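Local coordinates for putative hydrolase (Shewanella frigidimarina, PDB 3LHO), which probably acts as an iron(II)-dependent dioxygenase of the 2-oxoadipate dioxygenase/decarboxylase family, here holding nickel in its metal site, at residues I42-N48 with F95-V101; H165-N171 with F233-R239; K19-S23 with A215-V219. Residue numbers count along the deposited sequence, not the author numbering.

Contact 1: I42-N48 with F95-V101; sequences IALRTFN and FISELLV
Two neighbouring strands pair in parallel near the middle of the large mixed sheet, 42-48 on strand 39-47 and 95-101 on strand 93-99. The extended backbones run at 27° to each other, with axes 4.4 Å apart at closest approach. In register, A43 lies beside F95, L44 beside I96 and F47 beside L99. The hydrogen bonds zigzag between them: F95 N to I42 O (3.0 Å), L44 N to F95 O (2.9 Å), S97 N to L44 O (3.1 Å), L99 N to T46 O (2.9 Å) and N48 N to L99 O (3.0 Å). T46 N to S97 O (3.1 Å) is weak and bent, and T46 N also bonds the hydroxyl of Y152.

L44, T46, I96 and E98 share one face, the one packed against helix 54-62; T46 CG2 lies 3.7 Å from E98 CB. On the other face F47 (m) brings CE1 to 3.8 Å from L99 CD2, and helix 151-159 packs there. A water bridges L44 O (2.9 Å) and S97 OG (2.8 Å), the latter also bonded to Y152. Past the strands, N48 (chi1 p) turns OD1 onto V101 N at 3.1 Å, while its ND2 bonds E102. Pairing the first strand with the last in parallel is the signature of the βαβββ module of the glyoxalase (VOC) fold.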
loop_
_atom_site.group_PDB
_atom_site.type_symbol
_atom_site.label_atom_id
_atom_site.label_comp_id
_atom_site.label_asym_id
_atom_site.label_seq_id
_atom_site.Cartn_x
_atom_site.Cartn_y
_atom_site.Cartn_z
ATOM N N ILE A 42 -4.946 -1.907 3.659
ATOM C CA ILE A 42 -4.323 -1.472 2.413
ATOM C C ILE A 42 -3.391 -0.280 2.708
ATOM O O ILE A 42 -3.463 0.375 3.786
ATOM C CB ILE A 42 -5.374 -1.149 1.267
ATOM C CG1 ILE A 42 -6.274 0.027 1.663
ATOM C CG2 ILE A 42 -6.232 -2.382 0.944
ATOM C CD1 ILE A 42 -6.305 1.146 0.751
ATOM N N ALA A 43 -2.444 -0.063 1.800
ATOM C CA ALA A 43 -1.481 1.040 1.932
ATOM C C ALA A 43 -1.482 1.840 0.649
ATOM O O ALA A 43 -1.365 1.240 -0.448
ATOM C CB ALA A 43 -0.064 0.499 2.201
ATOM N N LEU A 44 -1.594 3.161 0.772
ATOM C CA LEU A 44 -1.512 4.092 -0.353
ATOM C C LEU A 44 -0.418 5.116 -0.105
ATOM O O LEU A 44 -0.055 5.354 1.053
ATOM C CB LEU A 44 -2.866 4.795 -0.552
ATOM C CG LEU A 44 -4.112 3.952 -0.714
ATOM C CD1 LEU A 44 -5.362 4.893 -0.698
ATOM C CD2 LEU A 44 -4.106 3.135 -2.033
ATOM N N ARG A 45 0.098 5.718 -1.177
ATOM C CA ARG A 45 1.251 6.627 -1.092
ATOM C C ARG A 45 0.969 7.891 -1.874
ATOM O O ARG A 45 0.270 7.848 -2.852
ATOM C CB ARG A 45 2.434 5.974 -1.768
ATOM C CG ARG A 45 2.914 4.716 -1.053
ATOM C CD ARG A 45 4.098 4.158 -1.760
ATOM N NE ARG A 45 4.785 3.191 -0.917
ATOM C CZ ARG A 45 5.949 2.610 -1.188
ATOM N NH1 ARG A 45 6.592 2.870 -2.311
ATOM N NH2 ARG A 45 6.477 1.757 -0.310
ATOM N N THR A 46 1.574 9.004 -1.493
ATOM C CA THR A 46 1.461 10.233 -2.298
ATOM C C THR A 46 2.563 11.184 -1.858
ATOM O O THR A 46 3.478 10.760 -1.111
ATOM C CB THR A 46 0.073 10.886 -2.181
ATOM O OG1 THR A 46 -0.071 11.908 -3.194
ATOM C CG2 THR A 46 -0.151 11.471 -0.799
ATOM N N PHE A 47 2.535 12.413 -2.376
ATOM C CA PHE A 47 3.455 13.486 -1.938
ATOM C C PHE A 47 2.717 14.568 -1.184
ATOM O O PHE A 47 1.522 14.745 -1.380
ATOM C CB PHE A 47 4.113 14.130 -3.159
ATOM C CG PHE A 47 4.839 13.163 -4.045
ATOM C CD1 PHE A 47 6.050 12.663 -3.691
ATOM C CD2 PHE A 47 4.298 12.770 -5.253
ATOM C CE1 PHE A 47 6.734 11.782 -4.510
ATOM C CE2 PHE A 47 4.967 11.894 -6.066
ATOM C CZ PHE A 47 6.185 11.390 -5.685
ATOM N N ASN A 48 3.422 15.344 -0.350
ATOM C CA ASN A 48 2.788 16.450 0.373
ATOM C C ASN A 48 2.583 17.732 -0.502
ATOM O O ASN A 48 2.905 18.868 -0.117
ATOM C CB ASN A 48 3.590 16.748 1.646
ATOM C CG ASN A 48 4.911 17.388 1.326
ATOM O OD1 ASN A 48 5.430 17.253 0.197
ATOM N ND2 ASN A 48 5.425 18.147 2.260
ATOM N N PHE A 95 -4.116 2.720 5.464
ATOM C CA PHE A 95 -2.890 3.376 5.813
ATOM C C PHE A 95 -2.486 4.261 4.624
ATOM O O PHE A 95 -2.341 3.751 3.483
ATOM C CB PHE A 95 -1.828 2.327 6.053
ATOM C CG PHE A 95 -0.541 2.886 6.562
ATOM C CD1 PHE A 95 -0.373 3.200 7.909
ATOM C CD2 PHE A 95 0.521 3.106 5.660
ATOM C CE1 PHE A 95 0.853 3.741 8.384
ATOM C CE2 PHE A 95 1.730 3.626 6.093
ATOM C CZ PHE A 95 1.908 3.951 7.480
ATOM N N ILE A 96 -2.336 5.563 4.885
ATOM C CA ILE A 96 -2.001 6.538 3.826
ATOM C C ILE A 96 -0.791 7.329 4.269
ATOM O O ILE A 96 -0.757 7.934 5.352
ATOM C CB ILE A 96 -3.168 7.463 3.405
ATOM C CG1 ILE A 96 -4.474 6.713 3.156
ATOM C CG2 ILE A 96 -2.739 8.317 2.162
ATOM C CD1 ILE A 96 -5.692 7.678 2.819
ATOM N N SER A 97 0.272 7.269 3.462
ATOM C CA SER A 97 1.471 8.047 3.780
ATOM C C SER A 97 1.733 9.088 2.681
ATOM O O SER A 97 1.138 9.024 1.589
ATOM C CB SER A 97 2.667 7.125 3.972
ATOM O OG SER A 97 3.050 6.469 2.767
ATOM N N GLU A 98 2.530 10.097 3.003
ATOM C CA GLU A 98 2.953 11.082 2.010
ATOM C C GLU A 98 4.415 11.424 2.233
ATOM O O GLU A 98 4.819 11.626 3.347
ATOM C CB GLU A 98 2.124 12.376 2.032
ATOM C CG GLU A 98 2.237 13.207 3.243
ATOM C CD GLU A 98 1.348 14.449 3.204
ATOM O OE1 GLU A 98 0.487 14.656 2.292
ATOM O OE2 GLU A 98 1.478 15.202 4.139
ATOM N N LEU A 99 5.155 11.510 1.141
ATOM C CA LEU A 99 6.553 11.889 1.201
ATOM C C LEU A 99 6.677 13.393 1.415
ATOM O O LEU A 99 5.981 14.190 0.803
ATOM C CB LEU A 99 7.249 11.482 -0.117
ATOM C CG LEU A 99 8.793 11.577 -0.187
ATOM C CD1 LEU A 99 9.458 10.473 0.609
ATOM C CD2 LEU A 99 9.225 11.497 -1.656
ATOM N N LEU A 100 7.604 13.795 2.278
ATOM C CA LEU A 100 7.829 15.210 2.509
ATOM C C LEU A 100 8.843 15.715 1.477
ATOM O O LEU A 100 10.050 15.550 1.627
ATOM C CB LEU A 100 8.321 15.396 3.944
ATOM C CG LEU A 100 7.397 14.817 5.029
ATOM C CD1 LEU A 100 8.071 14.971 6.377
ATOM C CD2 LEU A 100 6.052 15.572 5.041
ATOM N N VAL A 101 8.331 16.321 0.410
ATOM C CA VAL A 101 9.145 16.663 -0.760
ATOM C C VAL A 101 10.279 17.638 -0.457
ATOM O O VAL A 101 11.329 17.580 -1.099
ATOM C CB VAL A 101 8.264 17.187 -1.884
ATOM C CG1 VAL A 101 9.112 17.712 -3.061
ATOM C CG2 VAL A 101 7.320 16.031 -2.320
HETATM O O HOH W 1 1.894 3.953 2.662
#

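Contact 2: H165-N171 with F233-R239; sequences HFTVSIN and FYEFARR. With NI (nickel (II) ion), chain B.
The metal site is built on this pair of parallel strands, 165-169 and 235-239, each supplying one protein ligand to the nickel. H165 NE2 binds the ion at 2.1 Å and E235 OE1 at 2.2 Å; three waters (2.0 to 2.4 Å) and H41 complete six ligands. Water 3 stands roughly opposite H165 NE2 and water 4 opposite E235 OE1. H165 takes chi1 p, with F233 CE1 over one face of its ring, 3.5 Å from H165 CG. E235 is extended (t, t); its OE1 also accepts T167 OG1 at 2.7 Å, and water 2 donates to E235 OE2 at 2.6 Å.

The strand axes cross at 39°, 4.3 Å apart, with T167 beside E235, V168 beside F236 and S169 beside A237. Backbone bonds run E235 N to F166 O (3.2 Å), V168 N to E235 O (2.9 Å), A237 N to V168 O (3.0 Å) and I170 N to A237 O (2.9 Å). N171 then pairs with R239 twice: R239 N to N171 OD1 (2.8 Å) and N171 ND2 to R239 O (2.7 Å). With H41 from neighbouring strand 39-47, the two-histidine, one-glutamate site on central strands is as in metal-dependent VOC enzymes.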
loop_
_atom_site.group_PDB
_atom_site.type_symbol
_atom_site.label_atom_id
_atom_site.label_comp_id
_atom_site.label_asym_id
_atom_site.label_seq_id
_atom_site.Cartn_x
_atom_site.Cartn_y
_atom_site.Cartn_z
ATOM N N HIS A 165 -0.004 -2.040 -1.459
ATOM C CA HIS A 165 -0.261 -3.454 -1.078
ATOM C C HIS A 165 -1.582 -3.633 -0.362
ATOM O O HIS A 165 -2.134 -2.677 0.199
ATOM C CB HIS A 165 0.898 -4.057 -0.246
ATOM C CG HIS A 165 1.179 -3.359 1.047
ATOM N ND1 HIS A 165 2.072 -2.315 1.161
ATOM C CD2 HIS A 165 0.770 -3.638 2.311
ATOM C CE1 HIS A 165 2.153 -1.935 2.420
ATOM N NE2 HIS A 165 1.357 -2.714 3.147
ATOM N N PHE A 166 -2.105 -4.859 -0.453
ATOM C CA PHE A 166 -3.095 -5.390 0.480
ATOM C C PHE A 166 -2.402 -6.295 1.478
ATOM O O PHE A 166 -1.418 -6.956 1.125
ATOM C CB PHE A 166 -4.100 -6.217 -0.259
ATOM C CG PHE A 166 -5.116 -5.404 -0.945
ATOM C CD1 PHE A 166 -4.765 -4.624 -2.037
ATOM C CD2 PHE A 166 -6.446 -5.429 -0.517
ATOM C CE1 PHE A 166 -5.734 -3.867 -2.700
ATOM C CE2 PHE A 166 -7.420 -4.698 -1.217
ATOM C CZ PHE A 166 -7.042 -3.882 -2.251
ATOM N N THR A 167 -2.944 -6.338 2.696
ATOM C CA THR A 167 -2.449 -7.187 3.756
ATOM C C THR A 167 -3.544 -8.062 4.356
ATOM O O THR A 167 -4.540 -7.539 4.874
ATOM C CB THR A 167 -1.826 -6.354 4.877
ATOM O OG1 THR A 167 -0.771 -5.546 4.333
ATOM C CG2 THR A 167 -1.271 -7.308 5.974
ATOM N N VAL A 168 -3.354 -9.381 4.267
ATOM C CA VAL A 168 -4.244 -10.368 4.844
ATOM C C VAL A 168 -4.214 -10.369 6.347
ATOM O O VAL A 168 -3.140 -10.268 6.945
ATOM C CB VAL A 168 -3.915 -11.777 4.299
ATOM C CG1 VAL A 168 -4.791 -12.838 4.957
ATOM C CG2 VAL A 168 -4.108 -11.771 2.748
ATOM N N SER A 169 -5.394 -10.450 6.968
ATOM C CA SER A 169 -5.485 -10.549 8.387
ATOM C C SER A 169 -5.359 -12.022 8.752
ATOM O O SER A 169 -6.293 -12.819 8.497
ATOM C CB SER A 169 -6.842 -10.038 8.897
ATOM O OG SER A 169 -6.974 -10.329 10.277
ATOM N N ILE A 170 -4.225 -12.354 9.370
ATOM C CA ILE A 170 -3.976 -13.712 9.853
ATOM C C ILE A 170 -4.966 -14.010 10.993
ATOM O O ILE A 170 -5.523 -15.104 11.047
ATOM C CB ILE A 170 -2.504 -13.910 10.315
ATOM C CG1 ILE A 170 -1.554 -13.803 9.102
ATOM C CG2 ILE A 170 -2.328 -15.271 11.006
ATOM C CD1 ILE A 170 -0.080 -13.717 9.486
ATOM N N ASN A 171 -5.188 -13.028 11.866
ATOM C CA ASN A 171 -6.189 -13.132 12.937
ATOM C C ASN A 171 -7.478 -13.757 12.420
ATOM O O ASN A 171 -8.021 -14.666 13.028
ATOM C CB ASN A 171 -6.518 -11.778 13.565
ATOM C CG ASN A 171 -5.285 -11.073 14.170
ATOM O OD1 ASN A 171 -4.280 -10.806 13.476
ATOM N ND2 ASN A 171 -5.376 -10.736 15.447
ATOM N N PHE A 233 4.356 -6.288 -3.508
ATOM C CA PHE A 233 4.166 -7.502 -2.755
ATOM C C PHE A 233 2.732 -7.586 -2.166
ATOM O O PHE A 233 1.988 -6.604 -2.177
ATOM C CB PHE A 233 5.195 -7.607 -1.614
ATOM C CG PHE A 233 5.243 -6.420 -0.698
ATOM C CD1 PHE A 233 4.233 -6.207 0.241
ATOM C CD2 PHE A 233 6.299 -5.526 -0.748
ATOM C CE1 PHE A 233 4.261 -5.101 1.099
ATOM C CE2 PHE A 233 6.357 -4.438 0.104
ATOM C CZ PHE A 233 5.321 -4.225 1.041
ATOM N N TYR A 234 2.391 -8.796 -1.699
ATOM C CA TYR A 234 1.207 -9.108 -0.897
ATOM C C TYR A 234 1.738 -9.415 0.509
ATOM O O TYR A 234 2.702 -10.158 0.660
ATOM C CB TYR A 234 0.569 -10.346 -1.495
ATOM C CG TYR A 234 -0.873 -10.701 -1.179
ATOM C CD1 TYR A 234 -1.868 -9.726 -0.973
ATOM C CD2 TYR A 234 -1.266 -12.045 -1.171
ATOM C CE1 TYR A 234 -3.203 -10.102 -0.719
ATOM C CE2 TYR A 234 -2.589 -12.410 -0.947
ATOM C CZ TYR A 234 -3.555 -11.434 -0.747
ATOM O OH TYR A 234 -4.856 -11.822 -0.522
ATOM N N GLU A 235 1.090 -8.849 1.512
ATOM C CA GLU A 235 1.536 -8.865 2.895
ATOM C C GLU A 235 0.545 -9.634 3.794
ATOM O O GLU A 235 -0.603 -9.847 3.409
ATOM C CB GLU A 235 1.662 -7.432 3.361
ATOM C CG GLU A 235 2.418 -7.200 4.678
ATOM C CD GLU A 235 2.666 -5.701 4.924
ATOM O OE1 GLU A 235 1.703 -5.004 5.331
ATOM O OE2 GLU A 235 3.810 -5.210 4.706
ATOM N N PHE A 236 1.031 -10.053 4.970
ATOM C CA PHE A 236 0.282 -10.868 5.951
ATOM C C PHE A 236 0.581 -10.294 7.309
ATOM O O PHE A 236 1.719 -10.006 7.614
ATOM C CB PHE A 236 0.694 -12.348 5.830
ATOM C CG PHE A 236 0.672 -12.833 4.402
ATOM C CD1 PHE A 236 -0.481 -13.349 3.857
ATOM C CD2 PHE A 236 1.779 -12.681 3.578
ATOM C CE1 PHE A 236 -0.523 -13.713 2.513
ATOM C CE2 PHE A 236 1.733 -13.061 2.230
ATOM C CZ PHE A 236 0.586 -13.557 1.709
ATOM N N ALA A 237 -0.440 -10.079 8.131
ATOM C CA ALA A 237 -0.221 -9.493 9.453
ATOM C C ALA A 237 -1.039 -10.221 10.518
ATOM O O ALA A 237 -2.231 -10.490 10.329
ATOM C CB ALA A 237 -0.600 -7.976 9.447
ATOM N N ARG A 238 -0.383 -10.533 11.634
ATOM C CA ARG A 238 -1.053 -10.951 12.832
ATOM C C ARG A 238 -0.916 -9.858 13.886
ATOM O O ARG A 238 0.186 -9.478 14.220
ATOM C CB ARG A 238 -0.464 -12.253 13.368
ATOM C CG ARG A 238 -1.178 -12.758 14.626
ATOM C CD ARG A 238 -0.819 -14.186 14.993
ATOM N NE ARG A 238 -1.332 -14.527 16.330
ATOM C CZ ARG A 238 -1.015 -15.623 17.019
ATOM N NH1 ARG A 238 -0.178 -16.528 16.539
ATOM N NH2 ARG A 238 -1.554 -15.821 18.207
ATOM N N ARG A 239 -2.044 -9.397 14.428
ATOM C CA ARG A 239 -2.027 -8.469 15.548
ATOM C C ARG A 239 -2.384 -9.121 16.871
ATOM O O ARG A 239 -3.170 -10.074 16.916
ATOM C CB ARG A 239 -2.996 -7.323 15.293
ATOM C CG ARG A 239 -2.637 -6.480 14.098
ATOM C CD ARG A 239 -3.760 -5.463 13.814
ATOM N NE ARG A 239 -3.356 -4.703 12.651
ATOM C CZ ARG A 239 -2.396 -3.781 12.649
ATOM N NH1 ARG A 239 -1.763 -3.413 13.772
ATOM N NH2 ARG A 239 -2.062 -3.233 11.511
HETATM NI NI NI B . 1.538 -2.850 5.259
HETATM O O HOH W 2 3.944 -2.630 5.245
HETATM O O HOH W 3 2.205 -2.693 7.177
HETATM O O HOH W 4 1.815 -0.629 5.764
#

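Contact 3: K19-S23 with A215-V219; sequences KMTPS and ADKVV
A β-hairpin, strands 217-222 and 225-230, begins here against the break between helices 6-20 and 22-32, and one aspartate side chain makes the main join. The break comes at T21, whose backbone (phi -132°, psi 68°) leaves the helical region before P22 and S23 open the next helix. T21 holds the N-cap position but makes no capping bond with its side chain; its OG1 turns back to the carbonyl of Y17.

The first turn of helix 22-32 is met instead by D216, with chi1 m and chi2 near -46°. Its carboxylate straddles S23: the backbone S23 N donates to D216 OD2 at 3.0 Å, and S23 OG, placed by chi1 m, donates to D216 OD1 at 2.6 Å. D216 OD2 also sits against T21 CG2 (3.4 Å) and P22 CD (3.3 Å); P22 N, without a hydrogen, can give it no bond. Backbone bonds from D216 to S231 and C232 hold it to the chain just after the hairpin.

A lighter apolar touch lies alongside. V218 (chi1 m) points toward the helix break, its CG1 4.2 Å from CB of M20. M20 is a selenomethionine (m, t, m) whose end leads away from the strand; its side chain packs on L159 and R162, and V218 also rests on L159. The carbonyl of M20 takes a hydrogen bond from S231. Finally, water 5 fills the gap between the two backbones, donating to M20 O at 3.0 Å and to K217 O at 2.7 Å.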
loop_
_atom_site.group_PDB
_atom_site.type_symbol
_atom_site.label_atom_id
_atom_site.label_comp_id
_atom_site.label_asym_id
_atom_site.label_seq_id
_atom_site.Cartn_x
_atom_site.Cartn_y
_atom_site.Cartn_z
ATOM N N LYS A 19 -3.582 -6.758 -11.244
ATOM C CA LYS A 19 -2.942 -6.584 -12.519
ATOM C C LYS A 19 -1.445 -6.395 -12.370
ATOM O O LYS A 19 -0.702 -6.871 -13.207
ATOM C CB LYS A 19 -3.532 -5.411 -13.308
ATOM C CG LYS A 19 -4.983 -5.567 -13.665
ATOM C CD LYS A 19 -5.501 -4.278 -14.324
ATOM C CE LYS A 19 -6.977 -4.345 -14.591
ATOM N NZ LYS A 19 -7.428 -3.031 -15.134
HETATM N N MSE A 20 -1.014 -5.671 -11.334
HETATM C CA MSE A 20 0.389 -5.484 -11.020
HETATM C C MSE A 20 0.916 -6.673 -10.247
HETATM O O MSE A 20 2.110 -6.930 -10.300
HETATM C CB MSE A 20 0.606 -4.284 -10.082
HETATM C CG MSE A 20 0.474 -2.960 -10.751
HETATM SE SE MSE A 20 0.839 -1.614 -9.492
HETATM C CE MSE A 20 -0.734 -1.763 -8.386
ATOM N N THR A 21 0.027 -7.364 -9.530
ATOM C CA THR A 21 0.428 -8.308 -8.471
ATOM C C THR A 21 -0.310 -9.668 -8.629
ATOM O O THR A 21 -1.147 -10.047 -7.788
ATOM C CB THR A 21 0.129 -7.699 -7.078
ATOM O OG1 THR A 21 0.399 -6.291 -7.117
ATOM C CG2 THR A 21 0.983 -8.346 -5.987
ATOM N N PRO A 22 0.011 -10.411 -9.701
ATOM C CA PRO A 22 -0.633 -11.703 -9.938
ATOM C C PRO A 22 -0.490 -12.682 -8.785
ATOM O O PRO A 22 -1.403 -13.477 -8.556
ATOM C CB PRO A 22 0.067 -12.246 -11.194
ATOM C CG PRO A 22 1.277 -11.435 -11.369
ATOM C CD PRO A 22 0.971 -10.085 -10.781
ATOM N N SER A 23 0.612 -12.583 -8.043
ATOM C CA SER A 23 0.803 -13.418 -6.868
ATOM C C SER A 23 -0.334 -13.265 -5.834
ATOM O O SER A 23 -0.751 -14.239 -5.221
ATOM C CB SER A 23 2.133 -13.099 -6.194
ATOM O OG SER A 23 3.214 -13.449 -7.038
ATOM N N ALA A 215 8.057 -8.994 -4.365
ATOM C CA ALA A 215 7.265 -8.225 -5.327
ATOM C C ALA A 215 7.216 -8.889 -6.689
ATOM O O ALA A 215 8.184 -9.520 -7.147
ATOM C CB ALA A 215 7.785 -6.765 -5.430
ATOM N N ASP A 216 6.064 -8.805 -7.334
ATOM C CA ASP A 216 5.969 -9.195 -8.716
ATOM C C ASP A 216 6.677 -8.129 -9.582
ATOM O O ASP A 216 7.237 -7.170 -9.050
ATOM C CB ASP A 216 4.500 -9.362 -9.124
ATOM C CG ASP A 216 3.853 -10.601 -8.497
ATOM O OD1 ASP A 216 4.466 -11.683 -8.521
ATOM O OD2 ASP A 216 2.724 -10.492 -8.002
ATOM N N LYS A 217 6.606 -8.288 -10.898
ATOM C CA LYS A 217 7.312 -7.385 -11.814
ATOM C C LYS A 217 6.307 -6.830 -12.789
ATOM O O LYS A 217 5.383 -7.551 -13.175
ATOM C CB LYS A 217 8.406 -8.150 -12.574
ATOM C CG LYS A 217 9.532 -8.672 -11.667
ATOM C CD LYS A 217 10.610 -9.470 -12.447
ATOM C CE LYS A 217 10.133 -10.861 -12.835
ATOM N NZ LYS A 217 11.238 -11.829 -13.127
ATOM N N VAL A 218 6.493 -5.581 -13.213
ATOM C CA VAL A 218 5.677 -5.007 -14.292
ATOM C C VAL A 218 6.539 -4.188 -15.205
ATOM O O VAL A 218 7.616 -3.767 -14.817
ATOM C CB VAL A 218 4.551 -4.089 -13.784
ATOM C CG1 VAL A 218 3.494 -4.895 -13.071
ATOM C CG2 VAL A 218 5.112 -2.957 -12.894
ATOM N N VAL A 219 6.051 -3.945 -16.414
ATOM C CA VAL A 219 6.730 -3.092 -17.386
ATOM C C VAL A 219 6.161 -1.678 -17.235
ATOM O O VAL A 219 4.954 -1.485 -17.209
ATOM C CB VAL A 219 6.532 -3.608 -18.857
ATOM C CG1 VAL A 219 7.200 -2.674 -19.827
ATOM C CG2 VAL A 219 7.061 -5.018 -19.030
HETATM O O HOH W 5 2.881 -8.571 -12.676
#

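In the fold
Contacts 1 and 2 belong to one mixed sheet. Their centres are 19 Å apart, and they meet where strands 39-47 and 165-169 run antiparallel: A43 N lies 3.1 Å from H165 O, a probable hydrogen bond. Along the chain contact 1 closes before contact 2 opens; a complete βαβββ module precedes a reduced one, with three strands in this sheet, and they join side by side with the nickel at the seam. Contact 3, centred about 17 Å from contact 2 and 20 Å from contact 1, ties the N-terminal helices to the hairpin inserted in the second module. Its segments alternate with those of contact 2, and A215 CB packs 4.0 Å from F233 N.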